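Local coordinates for sensor protein (Bacteroides thetaiotaomicron, PDB 2X7X) that binds fructose through this periplasmic domain of a hybrid two-component system, whose whole protein is probably a histidine kinase, at residues Leu183-Asp197 with Ala210-Leu224. Numbering follows the deposited sequence.
With K (potassium ion), chain F; FRU (beta-D-fructofuranose), chain E.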
loop_
_atom_site.group_PDB
_atom_site.type_symbol
_atom_site.label_atom_id
_atom_site.label_comp_id
_atom_site.label_asym_id
_atom_site.label_seq_id
_atom_site.Cartn_x
_atom_site.Cartn_y
_atom_site.Cartn_z
ATOM N N LEU A 183 11.614 -16.129 -29.758
ATOM C CA LEU A 183 10.376 -16.198 -30.542
ATOM C C LEU A 183 10.609 -16.874 -31.899
ATOM O O LEU A 183 9.874 -17.788 -32.292
ATOM C CB LEU A 183 9.782 -14.798 -30.742
ATOM C CG LEU A 183 9.305 -14.031 -29.507
ATOM C CD1 LEU A 183 9.346 -12.518 -29.743
ATOM C CD2 LEU A 183 7.912 -14.498 -29.090
ATOM N N ARG A 184 11.648 -16.421 -32.596
ATOM C CA ARG A 184 12.019 -16.944 -33.893
ATOM C C ARG A 184 12.249 -18.467 -33.837
ATOM O O ARG A 184 11.849 -19.195 -34.759
ATOM C CB ARG A 184 13.285 -16.236 -34.349
ATOM C CG ARG A 184 13.565 -16.224 -35.853
ATOM C CD ARG A 184 14.916 -15.524 -36.148
ATOM N NE ARG A 184 14.998 -14.171 -35.553
ATOM C CZ ARG A 184 15.918 -13.755 -34.668
ATOM N NH1 ARG A 184 16.887 -14.572 -34.255
ATOM N NH2 ARG A 184 15.876 -12.505 -34.207
ATOM N N ARG A 185 12.861 -18.938 -32.748
ATOM C CA ARG A 185 13.299 -20.339 -32.625
ATOM C C ARG A 185 12.322 -21.254 -31.883
ATOM O O ARG A 185 12.497 -22.470 -31.867
ATOM C CB ARG A 185 14.710 -20.417 -31.995
ATOM C CG ARG A 185 15.808 -19.824 -32.903
ATOM C CD ARG A 185 17.220 -19.989 -32.372
ATOM N NE ARG A 185 17.456 -19.090 -31.255
ATOM C CZ ARG A 185 17.413 -19.462 -29.979
ATOM N NH1 ARG A 185 17.159 -20.728 -29.662
ATOM N NH2 ARG A 185 17.626 -18.565 -29.018
ATOM N N HIS A 186 11.299 -20.666 -31.271
ATOM C CA HIS A 186 10.358 -21.420 -30.450
ATOM C C HIS A 186 8.907 -20.992 -30.710
ATOM O O HIS A 186 8.468 -19.950 -30.208
ATOM C CB HIS A 186 10.708 -21.282 -28.954
ATOM C CG HIS A 186 12.096 -21.729 -28.610
ATOM N ND1 HIS A 186 12.501 -23.046 -28.707
ATOM C CD2 HIS A 186 13.174 -21.036 -28.176
ATOM C CE1 HIS A 186 13.769 -23.142 -28.344
ATOM N NE2 HIS A 186 14.201 -21.937 -28.019
ATOM N N PRO A 187 8.158 -21.790 -31.501
ATOM C CA PRO A 187 6.743 -21.475 -31.817
ATOM C C PRO A 187 5.782 -21.549 -30.624
ATOM O O PRO A 187 4.728 -20.917 -30.646
ATOM C CB PRO A 187 6.365 -22.535 -32.862
ATOM C CG PRO A 187 7.341 -23.651 -32.657
ATOM C CD PRO A 187 8.631 -22.977 -32.240
ATOM N N LYS A 188 6.132 -22.325 -29.605
ATOM C CA LYS A 188 5.272 -22.456 -28.445
ATOM C C LYS A 188 5.997 -21.973 -27.183
ATOM O O LYS A 188 6.869 -22.673 -26.642
ATOM C CB LYS A 188 4.767 -23.897 -28.285
ATOM C CG LYS A 188 3.429 -23.988 -27.553
ATOM C CD LYS A 188 3.298 -25.271 -26.696
ATOM C CE LYS A 188 1.956 -25.287 -25.909
ATOM N NZ LYS A 188 2.104 -25.842 -24.515
ATOM N N ILE A 189 5.647 -20.762 -26.747
ATOM C CA ILE A 189 6.117 -20.209 -25.488
ATOM C C ILE A 189 4.922 -19.780 -24.617
ATOM O O ILE A 189 4.102 -18.960 -25.018
ATOM C CB ILE A 189 7.108 -19.018 -25.704
ATOM C CG1 ILE A 189 8.333 -19.457 -26.531
ATOM C CG2 ILE A 189 7.555 -18.440 -24.357
ATOM C CD1 ILE A 189 9.167 -18.288 -27.084
ATOM N N ASP A 190 4.834 -20.330 -23.414
ATOM C CA ASP A 190 3.690 -20.058 -22.543
ATOM C C ASP A 190 3.997 -19.061 -21.413
ATOM O O ASP A 190 3.081 -18.523 -20.787
ATOM C CB ASP A 190 3.111 -21.381 -22.006
ATOM C CG ASP A 190 2.892 -22.406 -23.110
ATOM O OD1 ASP A 190 2.105 -22.139 -24.039
ATOM O OD2 ASP A 190 3.533 -23.471 -23.070
ATOM N N ALA A 191 5.281 -18.800 -21.173
ATOM C CA ALA A 191 5.677 -17.913 -20.082
ATOM C C ALA A 191 7.067 -17.351 -20.230
ATOM O O ALA A 191 8.000 -18.042 -20.647
ATOM C CB ALA A 191 5.558 -18.621 -18.732
ATOM N N VAL A 192 7.199 -16.088 -19.844
ATOM C CA VAL A 192 8.493 -15.423 -19.764
ATOM C C VAL A 192 8.779 -15.143 -18.300
ATOM O O VAL A 192 7.966 -14.530 -17.609
ATOM C CB VAL A 192 8.496 -14.097 -20.602
ATOM C CG1 VAL A 192 9.856 -13.413 -20.571
ATOM C CG2 VAL A 192 8.088 -14.408 -22.029
ATOM N N TYR A 193 9.924 -15.618 -17.833
ATOM C CA TYR A 193 10.426 -15.278 -16.508
ATOM C C TYR A 193 11.548 -14.292 -16.708
ATOM O O TYR A 193 12.597 -14.653 -17.239
ATOM C CB TYR A 193 10.958 -16.523 -15.810
ATOM C CG TYR A 193 11.669 -16.303 -14.480
ATOM C CD1 TYR A 193 11.463 -15.138 -13.707
ATOM C CD2 TYR A 193 12.518 -17.291 -13.974
ATOM C CE1 TYR A 193 12.107 -14.966 -12.481
ATOM C CE2 TYR A 193 13.164 -17.133 -12.759
ATOM C CZ TYR A 193 12.963 -15.985 -12.014
ATOM O OH TYR A 193 13.623 -15.875 -10.811
ATOM N N ALA A 194 11.321 -13.050 -16.285
ATOM C CA ALA A 194 12.313 -11.991 -16.405
ATOM C C ALA A 194 12.825 -11.657 -15.015
ATOM O O ALA A 194 12.031 -11.498 -14.086
ATOM C CB ALA A 194 11.679 -10.772 -17.046
ATOM N N HIS A 195 14.143 -11.548 -14.866
ATOM C CA HIS A 195 14.754 -11.334 -13.541
ATOM C C HIS A 195 14.503 -9.947 -12.960
ATOM O O HIS A 195 14.645 -9.750 -11.758
ATOM C CB HIS A 195 16.257 -11.660 -13.548
ATOM C CG HIS A 195 16.569 -13.131 -13.513
ATOM N ND1 HIS A 195 17.792 -13.623 -13.093
ATOM C CD2 HIS A 195 15.817 -14.212 -13.832
ATOM C CE1 HIS A 195 17.779 -14.943 -13.162
ATOM N NE2 HIS A 195 16.596 -15.323 -13.616
ATOM N N ASN A 196 14.137 -8.978 -13.794
ATOM C CA ASN A 196 13.609 -7.732 -13.248
ATOM C C ASN A 196 12.554 -7.076 -14.118
ATOM O O ASN A 196 12.276 -7.537 -15.227
ATOM C CB ASN A 196 14.717 -6.748 -12.839
ATOM C CG ASN A 196 15.388 -6.053 -14.027
ATOM O OD1 ASN A 196 15.082 -6.295 -15.212
ATOM N ND2 ASN A 196 16.317 -5.164 -13.701
ATOM N N ASP A 197 11.989 -5.987 -13.601
ATOM C CA ASP A 197 10.907 -5.246 -14.254
ATOM C C ASP A 197 11.424 -4.317 -15.330
ATOM O O ASP A 197 10.662 -3.494 -15.832
ATOM C CB ASP A 197 10.133 -4.412 -13.231
ATOM C CG ASP A 197 9.409 -5.256 -12.203
ATOM O OD1 ASP A 197 9.139 -6.451 -12.451
ATOM O OD2 ASP A 197 9.095 -4.716 -11.130
ATOM N N ALA A 210 5.818 -9.191 -32.503
ATOM C CA ALA A 210 5.743 -10.415 -33.292
ATOM C C ALA A 210 4.299 -10.939 -33.345
ATOM O O ALA A 210 4.045 -12.041 -33.852
ATOM C CB ALA A 210 6.713 -11.467 -32.756
ATOM N N GLY A 211 3.370 -10.119 -32.841
ATOM C CA GLY A 211 1.964 -10.482 -32.697
ATOM C C GLY A 211 1.725 -11.677 -31.793
ATOM O O GLY A 211 0.800 -12.438 -32.029
ATOM N N ARG A 212 2.534 -11.855 -30.747
ATOM C CA ARG A 212 2.428 -13.065 -29.914
ATOM C C ARG A 212 2.327 -12.857 -28.404
ATOM O O ARG A 212 2.423 -13.815 -27.658
ATOM C CB ARG A 212 3.609 -13.996 -30.195
ATOM C CG ARG A 212 3.549 -14.726 -31.512
ATOM C CD ARG A 212 4.835 -15.467 -31.744
ATOM N NE ARG A 212 5.044 -16.558 -30.790
ATOM C CZ ARG A 212 6.126 -17.344 -30.765
ATOM N NH1 ARG A 212 7.113 -17.153 -31.635
ATOM N NH2 ARG A 212 6.231 -18.315 -29.861
ATOM N N GLU A 213 2.130 -11.622 -27.956
ATOM C CA GLU A 213 2.084 -11.312 -26.530
ATOM C C GLU A 213 0.866 -11.861 -25.778
ATOM O O GLU A 213 0.847 -11.868 -24.537
ATOM C CB GLU A 213 2.178 -9.798 -26.303
ATOM C CG GLU A 213 0.820 -9.051 -26.342
ATOM C CD GLU A 213 0.241 -8.884 -27.750
ATOM O OE1 GLU A 213 0.890 -9.317 -28.741
ATOM O OE2 GLU A 213 -0.865 -8.302 -27.853
ATOM N N LYS A 214 -0.156 -12.302 -26.500
ATOM C CA LYS A 214 -1.322 -12.909 -25.846
ATOM C C LYS A 214 -1.176 -14.432 -25.689
ATOM O O LYS A 214 -2.043 -15.093 -25.137
ATOM C CB LYS A 214 -2.625 -12.518 -26.557
ATOM C CG LYS A 214 -2.930 -11.029 -26.446
ATOM C CD LYS A 214 -4.157 -10.589 -27.268
ATOM C CE LYS A 214 -4.452 -9.101 -27.002
ATOM N NZ LYS A 214 -5.876 -8.704 -27.254
ATOM N N GLU A 215 -0.058 -14.975 -26.148
ATOM C CA GLU A 215 0.171 -16.423 -26.076
ATOM C C GLU A 215 0.885 -16.851 -24.807
ATOM O O GLU A 215 1.095 -18.037 -24.596
ATOM C CB GLU A 215 1.003 -16.899 -27.271
ATOM C CG GLU A 215 0.361 -16.700 -28.636
ATOM C CD GLU A 215 1.276 -17.129 -29.774
ATOM O OE1 GLU A 215 2.495 -17.338 -29.554
ATOM O OE2 GLU A 215 0.765 -17.264 -30.904
ATOM N N MET A 216 1.274 -15.885 -23.981
ATOM C CA MET A 216 2.178 -16.135 -22.865
ATOM C C MET A 216 1.972 -15.131 -21.743
ATOM O O MET A 216 1.491 -14.018 -21.972
ATOM C CB MET A 216 3.638 -16.101 -23.343
ATOM C CG MET A 216 4.084 -14.770 -23.939
ATOM S SD MET A 216 5.670 -14.856 -24.789
ATOM C CE MET A 216 5.183 -15.554 -26.379
ATOM N N ILE A 217 2.320 -15.539 -20.527
ATOM C CA ILE A 217 2.291 -14.637 -19.383
ATOM C C ILE A 217 3.687 -14.074 -19.139
ATOM O O ILE A 217 4.689 -14.687 -19.549
ATOM C CB ILE A 217 1.817 -15.355 -18.102
ATOM C CG1 ILE A 217 2.764 -16.514 -17.753
ATOM C CG2 ILE A 217 0.320 -15.768 -18.218
ATOM C CD1 ILE A 217 2.712 -16.902 -16.309
ATOM N N PHE A 218 3.749 -12.917 -18.478
ATOM C CA PHE A 218 5.021 -12.255 -18.176
ATOM C C PHE A 218 5.196 -12.057 -16.679
ATOM O O PHE A 218 4.327 -11.480 -16.011
ATOM C CB PHE A 218 5.144 -10.913 -18.918
ATOM C CG PHE A 218 5.200 -11.057 -20.415
ATOM C CD1 PHE A 218 6.431 -11.061 -21.087
ATOM C CD2 PHE A 218 4.025 -11.232 -21.164
ATOM C CE1 PHE A 218 6.481 -11.229 -22.489
ATOM C CE2 PHE A 218 4.072 -11.394 -22.555
ATOM C CZ PHE A 218 5.290 -11.395 -23.213
ATOM N N VAL A 219 6.323 -12.547 -16.155
ATOM C CA VAL A 219 6.638 -12.381 -14.731
ATOM C C VAL A 219 7.982 -11.698 -14.530
ATOM O O VAL A 219 8.969 -12.053 -15.172
ATOM C CB VAL A 219 6.569 -13.718 -13.952
ATOM C CG1 VAL A 219 6.720 -13.462 -12.478
ATOM C CG2 VAL A 219 5.238 -14.433 -14.225
ATOM N N GLY A 220 8.006 -10.696 -13.657
ATOM C CA GLY A 220 9.226 -9.941 -13.384
ATOM C C GLY A 220 9.492 -9.844 -11.896
ATOM O O GLY A 220 8.766 -10.433 -11.094
ATOM N N ILE A 221 10.543 -9.122 -11.522
ATOM C CA ILE A 221 10.887 -8.930 -10.115
ATOM C C ILE A 221 11.214 -7.460 -9.902
ATOM O O ILE A 221 11.780 -6.825 -10.787
ATOM C CB ILE A 221 12.085 -9.807 -9.690
ATOM C CG1 ILE A 221 11.777 -11.290 -9.912
ATOM C CG2 ILE A 221 12.418 -9.590 -8.218
ATOM C CD1 ILE A 221 12.983 -12.213 -9.864
ATOM N N ASP A 222 10.810 -6.929 -8.745
ATOM C CA ASP A 222 11.200 -5.604 -8.230
ATOM C C ASP A 222 9.976 -4.921 -7.649
ATOM O O ASP A 222 9.984 -4.514 -6.480
ATOM C CB ASP A 222 11.867 -4.703 -9.277
ATOM C CG ASP A 222 13.366 -4.960 -9.428
ATOM O OD1 ASP A 222 13.999 -5.576 -8.550
ATOM O OD2 ASP A 222 13.920 -4.538 -10.462
ATOM N N ALA A 223 8.928 -4.808 -8.472
ATOM C CA ALA A 223 7.636 -4.228 -8.064
ATOM C C ALA A 223 7.712 -2.812 -7.477
ATOM O O ALA A 223 7.104 -2.541 -6.447
ATOM C CB ALA A 223 6.901 -5.172 -7.086
ATOM N N LEU A 224 8.455 -1.920 -8.126
ATOM C CA LEU A 224 8.522 -0.506 -7.704
ATOM C C LEU A 224 7.235 0.236 -8.059
ATOM O O LEU A 224 6.604 -0.074 -9.070
ATOM C CB LEU A 224 9.696 0.211 -8.384
ATOM C CG LEU A 224 11.141 -0.191 -8.073
ATOM C CD1 LEU A 224 12.132 0.462 -9.050
ATOM C CD2 LEU A 224 11.490 0.161 -6.638
HETATM K K K F . 0.018 -11.609 -21.949
HETATM C C1 FRU E . 18.685 -2.670 -9.561
HETATM C C2 FRU E . 18.535 -4.103 -10.036
HETATM C C3 FRU E . 17.120 -4.635 -9.824
HETATM C C4 FRU E . 17.378 -6.069 -9.403
HETATM C C5 FRU E . 18.613 -5.898 -8.529
HETATM C C6 FRU E . 19.469 -7.151 -8.357
HETATM O O1 FRU E . 19.883 -2.110 -10.094
HETATM O O2 FRU E . 18.942 -4.172 -11.407
HETATM O O3 FRU E . 16.292 -4.508 -10.989
HETATM O O4 FRU E . 16.269 -6.654 -8.711
HETATM O O5 FRU E . 19.382 -4.929 -9.246
HETATM O O6 FRU E . 20.526 -6.886 -7.414
HETATM O O HOH W 1 9.371 -2.304 -10.745
HETATM O O HOH W 2 -1.811 -9.318 -20.260
#
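Arg212 lays its guanidinium edge-on against the C-terminal end of helix 172-185. NH2 gives His186 O a nearly straight bond of 2.8 Å in the carbonyl plane, while NH1 reaches Leu183 O (2.9 Å) from above that carbonyl's plane. Leu183 CD2 sits over the centre of one guanidinium face, and NE turns back to Glu215 OE1 in a salt bridge; two carbonyls at its edge and a methyl over one face hold the group flat. With an alanine in place of Arg212, the carbonyls of Leu183 and His186 would probably lose these donors and Glu215 this cationic partner. Beside it, Met216, bent at chi3 (80°), brings CE to Ile189 CB and SD to 3.7 Å from Val192 CG2. Val192 runs alongside Phe218, its CG2 3.6 Å from CE1, and parallel backbone bonds join strands 191-194 and 217-220. At their C-terminal ends Asp197 OD2 accepts the Ala223 amide at 2.7 Å, and Thr242 holds OD1. Asn196 and Asp222 point the same way, amide and carboxylate planes 60° apart; Asn196 ND2 donates to fructose O3 (2.8 Å), and Asp222 OD1 accepts from O4. Adjacent parallel strands of a beta-alpha-beta unit, presenting ligand-binding residues at their C-terminal ends, are characteristic of the periplasmic binding protein fold.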